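Local coordinates for Lmo2184 protein (Listeria monocytogenes serovar 1/2a, PDB 5JOQ), which probably binds heme as the substrate-binding lipoprotein of an iron-acquisition ABC transporter in the cell membrane, at residues 125-130 with 149-154; 156-161 with 192-197; 51-56 with 135-140; 95-100 with 118-123. All blocks are in the same frame, centred on the assembly; numbering follows the deposited sequence. Where two conformers were deposited one is given.

Interaction 1: 125-130 with 149-154; sequences SMQTEI and DLTSDI
The side-chain amide of Q127 meets T151 at its edge and L150 on one face. T151 OG1 lies close to the amide plane and accepts a nearly straight bond from Q127 NE2 (3.0 Å, N-H...O 169°), while L150 CB sits above that plane by the same nitrogen, 3.6 Å from NE2. The setting is an antiparallel helical hairpin, predicted to be a coiled coil, in which helix 140-161 runs back along helix 123-136. The two six-residue pieces are 11.6 Å apart at their axes, with 162° between their directions, a wide spacing that long side chains must bridge. Q127 does so with a chain extended beyond CG, crossing T151 at about a right angle and sliding past L150 in the opposite direction. T151 OG1 is served twice, since it also bonds to N147 O one turn earlier; the hydroxyl thus relays a polar link between its own helix and the opposing amide. Next to this bond the contact is apolar and buried. I130 and L150 reach toward each other tip to tip, and M126 comes across L150 at about a right angle. P277 of helix 276-288 also touches L150. One methyl, L150 CD1, gathers the apolar contacts between 125-130 and 149-154, lying 3.8 Å from I130 CD1 and 4.2 Å from M126 CE.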
loop_
_atom_site.group_PDB
_atom_site.type_symbol
_atom_site.label_atom_id
_atom_site.label_comp_id
_atom_site.label_asym_id
_atom_site.label_seq_id
_atom_site.Cartn_x
_atom_site.Cartn_y
_atom_site.Cartn_z
ATOM N N SER A 125 -19.694 -12.753 -18.622
ATOM C CA SER A 125 -20.186 -11.395 -18.815
ATOM C C SER A 125 -19.173 -10.567 -19.576
ATOM O O SER A 125 -19.549 -9.811 -20.476
ATOM C CB SER A 125 -20.526 -10.738 -17.468
ATOM O OG SER A 125 -21.771 -11.290 -16.968
ATOM N N MET A 126 -17.876 -10.707 -19.245
ATOM C CA MET A 126 -16.849 -9.999 -20.022
ATOM C C MET A 126 -16.915 -10.377 -21.503
ATOM O O MET A 126 -16.782 -9.516 -22.382
ATOM C CB MET A 126 -15.438 -10.308 -19.462
ATOM C CG MET A 126 -14.336 -9.569 -20.225
ATOM S SD MET A 126 -12.663 -9.946 -19.628
ATOM C CE MET A 126 -12.524 -11.700 -20.089
ATOM N N GLN A 127 -17.090 -11.669 -21.801
ATOM C CA GLN A 127 -17.167 -12.087 -23.200
ATOM C C GLN A 127 -18.381 -11.491 -23.915
ATOM O O GLN A 127 -18.289 -11.116 -25.088
ATOM C CB GLN A 127 -17.178 -13.609 -23.297
ATOM C CG GLN A 127 -15.819 -14.217 -22.860
ATOM C CD GLN A 127 -15.781 -15.681 -23.218
ATOM O OE1 GLN A 127 -16.305 -16.517 -22.487
ATOM N NE2 GLN A 127 -15.187 -16.001 -24.373
ATOM N N THR A 128 -19.535 -11.403 -23.246
ATOM C CA THR A 128 -20.670 -10.716 -23.883
ATOM C C THR A 128 -20.344 -9.240 -24.142
ATOM O O THR A 128 -20.733 -8.671 -25.184
ATOM C CB THR A 128 -21.912 -10.843 -23.000
ATOM O OG1 THR A 128 -22.291 -12.232 -22.914
ATOM C CG2 THR A 128 -23.105 -10.001 -23.566
ATOM N N GLU A 129 -19.637 -8.593 -23.203
ATOM C CA GLU A 129 -19.254 -7.195 -23.413
ATOM C C GLU A 129 -18.300 -7.065 -24.590
ATOM O O GLU A 129 -18.407 -6.121 -25.382
ATOM C CB GLU A 129 -18.618 -6.596 -22.158
ATOM C CG GLU A 129 -19.575 -6.519 -20.960
ATOM C CD GLU A 129 -20.739 -5.518 -21.108
ATOM O OE1 GLU A 129 -20.912 -4.884 -22.175
ATOM O OE2 GLU A 129 -21.497 -5.398 -20.123
ATOM N N ILE A 130 -17.401 -8.037 -24.750
ATOM C CA ILE A 130 -16.489 -8.036 -25.900
ATOM C C ILE A 130 -17.281 -8.157 -27.203
ATOM O O ILE A 130 -17.060 -7.402 -28.166
ATOM C CB ILE A 130 -15.450 -9.167 -25.744
ATOM C CG1 ILE A 130 -14.422 -8.791 -24.658
ATOM C CG2 ILE A 130 -14.776 -9.474 -27.093
ATOM C CD1 ILE A 130 -13.532 -10.040 -24.173
ATOM N N ASP A 149 -10.683 -17.518 -28.702
ATOM C CA ASP A 149 -9.452 -17.843 -27.981
ATOM C C ASP A 149 -9.722 -18.026 -26.492
ATOM O O ASP A 149 -9.257 -18.989 -25.882
ATOM C CB ASP A 149 -8.412 -16.739 -28.196
ATOM C CG ASP A 149 -7.826 -16.744 -29.611
ATOM O OD1 ASP A 149 -7.997 -17.757 -30.340
ATOM O OD2 ASP A 149 -7.186 -15.731 -29.995
ATOM N N LEU A 150 -10.423 -17.067 -25.883
ATOM C CA LEU A 150 -10.791 -17.173 -24.477
ATOM C C LEU A 150 -11.560 -18.455 -24.201
ATOM O O LEU A 150 -11.252 -19.188 -23.255
ATOM C CB LEU A 150 -11.637 -15.962 -24.063
ATOM C CG LEU A 150 -10.899 -14.614 -24.015
ATOM C CD1 LEU A 150 -11.903 -13.424 -23.830
ATOM C CD2 LEU A 150 -9.851 -14.608 -22.914
ATOM N N THR A 151 -12.604 -18.710 -24.988
ATOM C CA THR A 151 -13.428 -19.890 -24.761
ATOM C C THR A 151 -12.618 -21.168 -24.897
ATOM O O THR A 151 -12.849 -22.131 -24.160
ATOM C CB THR A 151 -14.593 -19.887 -25.746
ATOM O OG1 THR A 151 -15.479 -18.822 -25.378
ATOM C CG2 THR A 151 -15.314 -21.252 -25.763
ATOM N N SER A 152 -11.689 -21.212 -25.851
ATOM C CA SER A 152 -10.838 -22.393 -25.969
ATOM C C SER A 152 -10.033 -22.620 -24.689
ATOM O O SER A 152 -9.905 -23.760 -24.216
ATOM C CB SER A 152 -9.925 -22.253 -27.192
ATOM O OG SER A 152 -8.979 -23.297 -27.221
ATOM N N ASP A 153 -9.478 -21.561 -24.117
ATOM C CA ASP A 153 -8.718 -21.697 -22.877
ATOM C C ASP A 153 -9.599 -22.136 -21.699
ATOM O O ASP A 153 -9.239 -23.019 -20.940
ATOM C CB ASP A 153 -7.985 -20.399 -22.535
ATOM C CG ASP A 153 -6.865 -20.085 -23.507
ATOM O OD1 ASP A 153 -6.389 -21.009 -24.172
ATOM O OD2 ASP A 153 -6.476 -18.919 -23.603
ATOM N N ILE A 154 -10.770 -21.530 -21.575
ATOM C CA ILE A 154 -11.684 -21.870 -20.501
ATOM C C ILE A 154 -12.153 -23.313 -20.618
ATOM O O ILE A 154 -12.197 -24.043 -19.649
ATOM C CB ILE A 154 -12.936 -20.952 -20.499
ATOM C CG1 ILE A 154 -12.587 -19.479 -20.270
ATOM C CG2 ILE A 154 -13.967 -21.424 -19.498
ATOM C CD1 ILE A 154 -11.310 -19.216 -19.532
#

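Interaction 2: 156-161 with 192-197; sequences QVKSNV and VKLAGG
K158 and V161, on the last turn of helix 140-161, face the C-terminal end of helix 187-194, with the CA of V161 6.2 Å from the CA of G196. That second helix ends in a Schellman motif: G196, at a phi of 97°, is the C-prime residue, with G197 N bonded back to V192 O and G196 N to K193 O. The turn brings the carbonyls of L194 and A195 round to the first helix, and aliphatic carbon meets them. V161 does most of this. Its CG1, anti to the carbonyl carbon (chi1 -52°), comes to 3.6 Å from A195 O, and its CG2 rests 3.8 Å from the same oxygen, so the fork of the valine straddles the carbonyl. V157 CG1 adds a looser touch on A195 CA. K158 contributes its chain rather than its charge: CG lies 4.0 Å from L194 O, and further out CE passes L194 CD2 at 4.0 Å, the two side chains running at a slant to one another. Helix 276-288 fills in behind, with L280 on V157, Y288 on V161 and M283 on A195. No hydrogen bond crosses between 156-161 and 192-197, although two carbonyl oxygens face the interface. A195 O is bonded to Y288 OH, consistent with V161 presenting only hydrocarbon to it, and the joint rests on fit and van der Waals contact.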
loop_
_atom_site.group_PDB
_atom_site.type_symbol
_atom_site.label_atom_id
_atom_site.label_comp_id
_atom_site.label_asym_id
_atom_site.label_seq_id
_atom_site.Cartn_x
_atom_site.Cartn_y
_atom_site.Cartn_z
ATOM N N GLN A 156 -10.649 -25.762 -21.906
ATOM C CA GLN A 156 -9.580 -26.704 -21.577
ATOM C C GLN A 156 -9.476 -26.926 -20.066
ATOM O O GLN A 156 -9.290 -28.064 -19.603
ATOM C CB GLN A 156 -8.244 -26.201 -22.141
ATOM C CG GLN A 156 -7.078 -27.143 -21.808
ATOM C CD GLN A 156 -7.223 -28.473 -22.536
ATOM O OE1 GLN A 156 -7.297 -28.499 -23.772
ATOM N NE2 GLN A 156 -7.299 -29.584 -21.777
ATOM N N VAL A 157 -9.562 -25.853 -19.279
ATOM C CA VAL A 157 -9.560 -26.008 -17.817
ATOM C C VAL A 157 -10.771 -26.815 -17.381
ATOM O O VAL A 157 -10.657 -27.773 -16.615
ATOM C CB VAL A 157 -9.517 -24.632 -17.126
ATOM C CG1 VAL A 157 -9.602 -24.810 -15.571
ATOM C CG2 VAL A 157 -8.218 -23.940 -17.513
ATOM N N LYS A 158 -11.946 -26.475 -17.906
ATOM C CA LYS A 158 -13.148 -27.219 -17.536
ATOM C C LYS A 158 -12.984 -28.706 -17.818
ATOM O O LYS A 158 -13.314 -29.549 -16.980
ATOM C CB LYS A 158 -14.357 -26.656 -18.298
ATOM C CG LYS A 158 -14.915 -25.341 -17.741
ATOM C CD LYS A 158 -15.932 -24.695 -18.704
ATOM C CE LYS A 158 -17.302 -24.356 -18.105
ATOM N NZ LYS A 158 -18.132 -23.525 -19.123
ATOM N N SER A 159 -12.465 -29.047 -18.990
ATOM C CA SER A 159 -12.249 -30.426 -19.352
ATOM C C SER A 159 -11.248 -31.106 -18.402
ATOM O O SER A 159 -11.453 -32.201 -17.960
ATOM C CB SER A 159 -11.744 -30.502 -20.792
ATOM O OG SER A 159 -11.360 -31.804 -21.116
ATOM N N ASN A 160 -10.184 -30.402 -18.070
ATOM C CA ASN A 160 -9.145 -30.909 -17.198
ATOM C C ASN A 160 -9.665 -31.287 -15.818
ATOM O O ASN A 160 -9.269 -32.277 -15.276
ATOM C CB ASN A 160 -8.100 -29.825 -16.937
ATOM C CG ASN A 160 -7.124 -29.624 -18.068
ATOM O OD1 ASN A 160 -7.067 -30.383 -19.013
ATOM N ND2 ASN A 160 -6.335 -28.575 -17.952
ATOM N N VAL A 161 -10.537 -30.475 -15.248
ATOM C CA VAL A 161 -11.044 -30.728 -13.908
ATOM C C VAL A 161 -12.356 -31.484 -13.782
ATOM O O VAL A 161 -12.780 -31.814 -12.704
ATOM C CB VAL A 161 -11.252 -29.385 -13.185
ATOM C CG1 VAL A 161 -10.001 -28.546 -13.252
ATOM C CG2 VAL A 161 -12.414 -28.631 -13.793
ATOM N N VAL A 192 -12.977 -19.622 -9.289
ATOM C CA VAL A 192 -13.047 -20.823 -8.464
ATOM C C VAL A 192 -14.066 -21.800 -9.042
ATOM O O VAL A 192 -13.801 -23.001 -9.165
ATOM C CB VAL A 192 -13.388 -20.455 -7.011
ATOM C CG1 VAL A 192 -13.750 -21.721 -6.212
ATOM C CG2 VAL A 192 -12.178 -19.739 -6.332
ATOM N N LYS A 193 -15.248 -21.290 -9.407
ATOM C CA LYS A 193 -16.296 -22.142 -9.969
ATOM C C LYS A 193 -15.820 -22.835 -11.239
ATOM O O LYS A 193 -16.029 -24.041 -11.427
ATOM C CB LYS A 193 -17.544 -21.300 -10.271
ATOM C CG LYS A 193 -18.730 -22.124 -10.852
ATOM C CD LYS A 193 -19.975 -21.250 -11.165
ATOM C CE LYS A 193 -19.916 -20.658 -12.585
ATOM N NZ LYS A 193 -21.161 -19.899 -13.012
ATOM N N LEU A 194 -15.230 -22.072 -12.153
ATOM C CA LEU A 194 -14.829 -22.634 -13.440
ATOM C C LEU A 194 -13.737 -23.678 -13.267
ATOM O O LEU A 194 -13.686 -24.650 -14.028
ATOM C CB LEU A 194 -14.349 -21.515 -14.358
ATOM C CG LEU A 194 -15.452 -20.531 -14.854
ATOM C CD1 LEU A 194 -14.797 -19.353 -15.576
ATOM C CD2 LEU A 194 -16.465 -21.188 -15.771
ATOM N N ALA A 195 -12.850 -23.483 -12.289
ATOM C CA ALA A 195 -11.795 -24.464 -12.000
ATOM C C ALA A 195 -12.288 -25.632 -11.151
ATOM O O ALA A 195 -11.484 -26.492 -10.744
ATOM C CB ALA A 195 -10.619 -23.767 -11.310
ATOM N N GLY A 196 -13.589 -25.705 -10.874
ATOM C CA GLY A 196 -14.152 -26.873 -10.231
ATOM C C GLY A 196 -14.316 -26.748 -8.729
ATOM O O GLY A 196 -14.907 -27.642 -8.119
ATOM N N GLY A 197 -13.846 -25.659 -8.126
ATOM C CA GLY A 197 -14.003 -25.489 -6.689
ATOM C C GLY A 197 -15.463 -25.302 -6.303
ATOM O O GLY A 197 -16.240 -24.710 -7.032
#

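Interaction 3: 51-56 with 135-140; sequences LDLPLV and AKFDRI
Two helix ends meet where R139, at the N-cap position of helix 140-161, reaches over to the Schellman turn that closes helix 42-50 at D52. The guanidinium grips a backbone oxygen side-on: NE and NH2 both donate to D52 O, at 3.1 and 3.0 Å, from the same face of the peptide plane, with the oxygen nearly in the guanidinium plane. Each bond is bent to 147°, as expected when two nitrogens share one acceptor. The third nitrogen turns homeward, R139 NH1 bonding to D138 O at 3.1 Å, and these bonds together fix the rotation of the flat group. L53 then lies on one face, its CD2 over the centre and 3.7 Å from R139 CZ. A bend at chi2 (-63°) carries CD of R139 close to the end of the preceding turn, 3.0 Å from L51 O, a tight approach. Beyond the arginine, L53 CD1 packs 3.8 Å from F137 CB, the two side chains crossing at about a right angle. The phenyl ring itself leads away, with K136 CG over one face, and sits among P35, I37 and M93. The carboxylate of D52 is paired through OD1 with R68; OD2 stands 4.8 Å from R139 NE, not in contact, and might add a weak attraction. An arginine gripping the single carbonyl of the residue that ends another helix's Schellman turn thus fixes the N-terminal end of helix 140-161 to the first lobe; a long helix linking two lobes is characteristic of this family of solute-binding proteins.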
loop_
_atom_site.group_PDB
_atom_site.type_symbol
_atom_site.label_atom_id
_atom_site.label_comp_id
_atom_site.label_asym_id
_atom_site.label_seq_id
_atom_site.Cartn_x
_atom_site.Cartn_y
_atom_site.Cartn_z
ATOM N N LEU A 51 -9.119 -5.519 -30.156
ATOM C CA LEU A 51 -10.135 -5.151 -31.138
ATOM C C LEU A 51 -9.614 -4.212 -32.211
ATOM O O LEU A 51 -10.380 -3.832 -33.113
ATOM C CB LEU A 51 -11.342 -4.513 -30.436
ATOM C CG LEU A 51 -12.112 -5.453 -29.487
ATOM C CD1 LEU A 51 -13.374 -4.773 -28.974
ATOM C CD2 LEU A 51 -12.467 -6.818 -30.125
ATOM N N ASP A 52 -8.346 -3.810 -32.132
ATOM C CA ASP A 52 -7.734 -2.946 -33.143
ATOM C C ASP A 52 -8.478 -1.613 -33.254
ATOM O O ASP A 52 -8.767 -1.118 -34.352
ATOM C CB ASP A 52 -7.684 -3.665 -34.497
ATOM C CG ASP A 52 -6.841 -2.925 -35.546
ATOM O OD1 ASP A 52 -6.032 -2.030 -35.200
ATOM O OD2 ASP A 52 -6.982 -3.265 -36.742
ATOM N N LEU A 53 -8.777 -1.013 -32.093
ATOM C CA LEU A 53 -9.470 0.263 -32.024
ATOM C C LEU A 53 -8.539 1.366 -31.530
ATOM O O LEU A 53 -7.822 1.165 -30.545
ATOM C CB LEU A 53 -10.673 0.153 -31.082
ATOM C CG LEU A 53 -11.854 -0.597 -31.726
ATOM C CD1 LEU A 53 -12.862 -1.013 -30.673
ATOM C CD2 LEU A 53 -12.507 0.285 -32.822
ATOM N N PRO A 54 -8.542 2.537 -32.161
ATOM C CA PRO A 54 -7.787 3.666 -31.610
ATOM C C PRO A 54 -8.504 4.245 -30.395
ATOM O O PRO A 54 -9.719 4.096 -30.220
ATOM C CB PRO A 54 -7.737 4.663 -32.771
ATOM C CG PRO A 54 -8.936 4.363 -33.578
ATOM C CD PRO A 54 -9.245 2.891 -33.406
ATOM N N LEU A 55 -7.723 4.894 -29.537
ATOM C CA LEU A 55 -8.234 5.552 -28.338
ATOM C C LEU A 55 -7.807 7.017 -28.326
ATOM O O LEU A 55 -6.708 7.353 -28.780
ATOM C CB LEU A 55 -7.708 4.873 -27.068
ATOM C CG LEU A 55 -8.120 3.414 -26.867
ATOM C CD1 LEU A 55 -7.431 2.867 -25.630
ATOM C CD2 LEU A 55 -9.636 3.304 -26.697
ATOM N N VAL A 56 -8.677 7.887 -27.785
ATOM C CA VAL A 56 -8.265 9.248 -27.448
ATOM C C VAL A 56 -7.924 9.402 -25.964
ATOM O O VAL A 56 -7.245 10.367 -25.596
ATOM C CB VAL A 56 -9.324 10.302 -27.862
ATOM C CG1 VAL A 56 -9.567 10.247 -29.375
ATOM C CG2 VAL A 56 -10.632 10.120 -27.098
ATOM N N ALA A 135 -19.761 -5.199 -31.995
ATOM C CA ALA A 135 -20.909 -4.668 -32.727
ATOM C C ALA A 135 -20.941 -3.145 -32.686
ATOM O O ALA A 135 -21.260 -2.495 -33.683
ATOM C CB ALA A 135 -22.208 -5.218 -32.140
ATOM N N LYS A 136 -20.646 -2.561 -31.524
ATOM C CA LYS A 136 -20.780 -1.110 -31.392
ATOM C C LYS A 136 -19.751 -0.381 -32.249
ATOM O O LYS A 136 -20.054 0.661 -32.835
ATOM C CB LYS A 136 -20.654 -0.715 -29.921
ATOM C CG LYS A 136 -21.026 0.733 -29.650
ATOM C CD LYS A 136 -21.203 0.970 -28.143
ATOM C CE LYS A 136 -21.581 2.429 -27.838
ATOM N NZ LYS A 136 -22.720 2.978 -28.668
ATOM N N PHE A 137 -18.544 -0.931 -32.380
ATOM C CA PHE A 137 -17.453 -0.199 -33.014
ATOM C C PHE A 137 -16.936 -0.868 -34.285
ATOM O O PHE A 137 -15.795 -0.612 -34.687
ATOM C CB PHE A 137 -16.324 0.002 -31.998
ATOM C CG PHE A 137 -16.722 0.856 -30.822
ATOM C CD1 PHE A 137 -17.081 2.196 -31.014
ATOM C CD2 PHE A 137 -16.714 0.338 -29.527
ATOM C CE1 PHE A 137 -17.430 3.019 -29.921
ATOM C CE2 PHE A 137 -17.068 1.139 -28.444
ATOM C CZ PHE A 137 -17.438 2.487 -28.654
ATOM N N ASP A 138 -17.753 -1.705 -34.941
ATOM C CA ASP A 138 -17.398 -2.321 -36.223
ATOM C C ASP A 138 -16.123 -3.156 -36.104
ATOM O O ASP A 138 -15.192 -3.022 -36.905
ATOM C CB ASP A 138 -17.242 -1.265 -37.322
ATOM C CG ASP A 138 -17.210 -1.880 -38.729
ATOM O OD1 ASP A 138 -17.388 -3.117 -38.869
ATOM O OD2 ASP A 138 -17.024 -1.124 -39.700
ATOM N N ARG A 139 -16.076 -4.009 -35.085
ATOM C CA ARG A 139 -14.954 -4.930 -34.896
ATOM C C ARG A 139 -15.481 -6.323 -34.599
ATOM O O ARG A 139 -14.971 -7.028 -33.720
ATOM C CB ARG A 139 -14.014 -4.455 -33.776
ATOM C CG ARG A 139 -13.252 -3.145 -34.107
ATOM C CD ARG A 139 -12.328 -3.293 -35.305
ATOM N NE ARG A 139 -11.434 -2.143 -35.462
ATOM C CZ ARG A 139 -11.721 -1.043 -36.164
ATOM N NH1 ARG A 139 -12.912 -0.927 -36.754
ATOM N NH2 ARG A 139 -10.829 -0.038 -36.251
ATOM N N ILE A 140 -16.527 -6.733 -35.321
ATOM C CA ILE A 140 -17.190 -7.993 -34.990
ATOM C C ILE A 140 -16.228 -9.162 -35.194
ATOM O O ILE A 140 -16.170 -10.089 -34.375
ATOM C CB ILE A 140 -18.472 -8.141 -35.835
ATOM C CG1 ILE A 140 -19.553 -7.143 -35.364
ATOM C CG2 ILE A 140 -19.008 -9.590 -35.833
ATOM C CD1 ILE A 140 -20.796 -7.074 -36.279
#

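Interaction 4: 95-100 with 118-123; sequences LSTKTL and LDFTSI
T97 and L118 pair as a parallel beta bridge, the last rung between strands 93-97 and 115-118. L118 is bonded through both its own N and its own O: L118 N donates to S96 O at 2.9 Å, and L118 O accepts from K98 N at 2.8 Å. The same carbonyl lies 3.2 Å from T97 CA, a CA-H...O contact typical of such pairings. Side chains add to the pairing. L118 CG covers S96 O at 3.4 Å, and T97 CG2, anti to the carbonyl carbon, comes across the F120 side chain at about a right angle, 4.1 Å from CD2. K98 lays its CB beside D119 CA, then leads its amine away to a salt bridge with E101. Past the bridge the second strand leaves the sheet, and D119 shapes the exit: its OD1 takes T121 N at 3.0 Å in an Asx turn and also T121 OG1 at 2.6 Å, the hydroxyl on its syn lone pair. One carboxylate oxygen thereby holds both backbone and side chain of T121, whose CG2 rests against T99 OG1. Outside this shell, F120 is packed by I44 and I47 of helix 42-50, and S122 caps helix 123-136 through S125 N. E241 of the second subunit touches T99. Strand 93-97, helix 101-110 and strand 115-118 thus form a beta-alpha-beta crossover at the edge of the three-stranded parallel sheet, here passing into an N-capped helix.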
loop_
_atom_site.group_PDB
_atom_site.type_symbol
_atom_site.label_atom_id
_atom_site.label_comp_id
_atom_site.label_asym_id
_atom_site.label_seq_id
_atom_site.Cartn_x
_atom_site.Cartn_y
_atom_site.Cartn_z
ATOM N N LEU A 95 -15.583 4.382 -21.520
ATOM C CA LEU A 95 -15.802 3.002 -21.091
ATOM C C LEU A 95 -15.301 2.798 -19.659
ATOM O O LEU A 95 -14.127 3.063 -19.354
ATOM C CB LEU A 95 -15.106 2.009 -22.024
ATOM C CG LEU A 95 -15.493 2.045 -23.507
ATOM C CD1 LEU A 95 -14.632 1.038 -24.232
ATOM C CD2 LEU A 95 -16.983 1.688 -23.721
ATOM N N SER A 96 -16.175 2.296 -18.795
ATOM C CA SER A 96 -15.818 1.992 -17.402
ATOM C C SER A 96 -16.432 0.623 -17.113
ATOM O O SER A 96 -16.828 -0.104 -18.042
ATOM C CB SER A 96 -16.304 3.103 -16.465
ATOM O OG SER A 96 -15.988 2.826 -15.097
ATOM N N THR A 97 -16.556 0.268 -15.825
ATOM C CA THR A 97 -17.096 -1.045 -15.461
ATOM C C THR A 97 -18.336 -0.901 -14.580
ATOM O O THR A 97 -18.529 0.104 -13.863
ATOM C CB THR A 97 -16.063 -1.908 -14.713
ATOM O OG1 THR A 97 -15.739 -1.286 -13.453
ATOM C CG2 THR A 97 -14.771 -2.147 -15.552
ATOM N N LYS A 98 -19.147 -1.961 -14.598
ATOM C CA LYS A 98 -20.338 -2.036 -13.749
ATOM C C LYS A 98 -19.990 -1.832 -12.288
ATOM O O LYS A 98 -20.740 -1.180 -11.543
ATOM C CB LYS A 98 -20.998 -3.409 -13.916
ATOM C CG LYS A 98 -22.508 -3.415 -13.871
ATOM C CD LYS A 98 -23.087 -2.897 -15.205
ATOM C CE LYS A 98 -24.510 -2.360 -15.035
ATOM N NZ LYS A 98 -24.839 -1.288 -16.033
ATOM N N THR A 99 -18.871 -2.426 -11.842
ATOM C CA THR A 99 -18.543 -2.346 -10.417
ATOM C C THR A 99 -18.257 -0.911 -9.985
ATOM O O THR A 99 -18.458 -0.564 -8.813
ATOM C CB THR A 99 -17.364 -3.294 -10.116
ATOM O OG1 THR A 99 -17.810 -4.665 -10.306
ATOM C CG2 THR A 99 -16.835 -3.091 -8.657
ATOM N N LEU A 100 -17.824 -0.053 -10.915
ATOM C CA LEU A 100 -17.620 1.364 -10.643
ATOM C C LEU A 100 -18.816 2.251 -10.991
ATOM O O LEU A 100 -18.737 3.461 -10.794
ATOM C CB LEU A 100 -16.384 1.869 -11.409
ATOM C CG LEU A 100 -15.085 1.779 -10.595
ATOM C CD1 LEU A 100 -15.100 2.804 -9.400
ATOM C CD2 LEU A 100 -14.866 0.356 -10.085
ATOM N N LEU A 118 -19.254 -1.573 -18.407
ATOM C CA LEU A 118 -19.152 -2.960 -18.869
ATOM C C LEU A 118 -19.150 -3.919 -17.681
ATOM O O LEU A 118 -18.469 -3.675 -16.692
ATOM C CB LEU A 118 -17.854 -3.145 -19.648
ATOM C CG LEU A 118 -17.604 -2.064 -20.720
ATOM C CD1 LEU A 118 -16.248 -2.298 -21.414
ATOM C CD2 LEU A 118 -18.744 -2.039 -21.727
ATOM N N ASP A 119 -19.910 -5.011 -17.775
ATOM C CA ASP A 119 -20.027 -5.949 -16.654
ATOM C C ASP A 119 -18.865 -6.949 -16.712
ATOM O O ASP A 119 -18.865 -7.873 -17.542
ATOM C CB ASP A 119 -21.370 -6.673 -16.708
ATOM C CG ASP A 119 -21.599 -7.546 -15.475
ATOM O OD1 ASP A 119 -20.634 -7.765 -14.719
ATOM O OD2 ASP A 119 -22.735 -7.989 -15.244
ATOM N N PHE A 120 -17.875 -6.773 -15.832
ATOM C CA PHE A 120 -16.725 -7.680 -15.738
ATOM C C PHE A 120 -16.771 -8.554 -14.468
ATOM O O PHE A 120 -15.720 -8.944 -13.916
ATOM C CB PHE A 120 -15.428 -6.868 -15.815
ATOM C CG PHE A 120 -15.097 -6.354 -17.232
ATOM C CD1 PHE A 120 -15.990 -6.529 -18.292
ATOM C CD2 PHE A 120 -13.899 -5.707 -17.483
ATOM C CE1 PHE A 120 -15.663 -6.086 -19.613
ATOM C CE2 PHE A 120 -13.569 -5.241 -18.775
ATOM C CZ PHE A 120 -14.429 -5.419 -19.827
ATOM N N THR A 121 -17.975 -8.861 -13.974
ATOM C CA THR A 121 -18.070 -9.670 -12.754
ATOM C C THR A 121 -17.952 -11.174 -13.011
ATOM O O THR A 121 -17.888 -11.928 -12.043
ATOM C CB THR A 121 -19.384 -9.388 -12.014
ATOM O OG1 THR A 121 -20.514 -9.636 -12.889
ATOM C CG2 THR A 121 -19.420 -7.893 -11.554
ATOM N N SER A 122 -17.946 -11.626 -14.271
ATOM C CA SER A 122 -17.626 -13.011 -14.613
ATOM C C SER A 122 -16.899 -13.019 -15.954
ATOM O O SER A 122 -16.926 -12.041 -16.704
ATOM C CB SER A 122 -18.902 -13.890 -14.692
ATOM O OG SER A 122 -19.761 -13.449 -15.750
ATOM N N ILE A 123 -16.263 -14.145 -16.278
ATOM C CA ILE A 123 -15.672 -14.247 -17.615
ATOM C C ILE A 123 -16.763 -14.191 -18.680
ATOM O O ILE A 123 -16.614 -13.514 -19.696
ATOM C CB ILE A 123 -14.819 -15.530 -17.734
ATOM C CG1 ILE A 123 -13.612 -15.459 -16.745
ATOM C CG2 ILE A 123 -14.331 -15.742 -19.206
ATOM C CD1 ILE A 123 -12.725 -16.730 -16.790
#

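Overall arrangement
Followed from the N terminus, interaction 3 opens first, at 51-56, and closes a long loop only at 135-140. Interaction 4 lies wholly within that loop and finishes the parallel sheet of the first lobe. Interaction 1 starts before interaction 3 has closed, so the two cross, sharing helix 123-136. Interaction 2 follows in series, taking up helix 140-161 where interaction 1 leaves it and carrying it to the end of helix 187-194. Interactions 1 and 4 touch through E129 OE2 and D119 N (2.9 Å), probably a hydrogen bond. I123 CD1 meets L194 CD1 at 3.6 Å, joining interaction 4 to interaction 2. The first-lobe sheet packs on helix 123-136, which pairs with helix 140-161, reaching the second lobe.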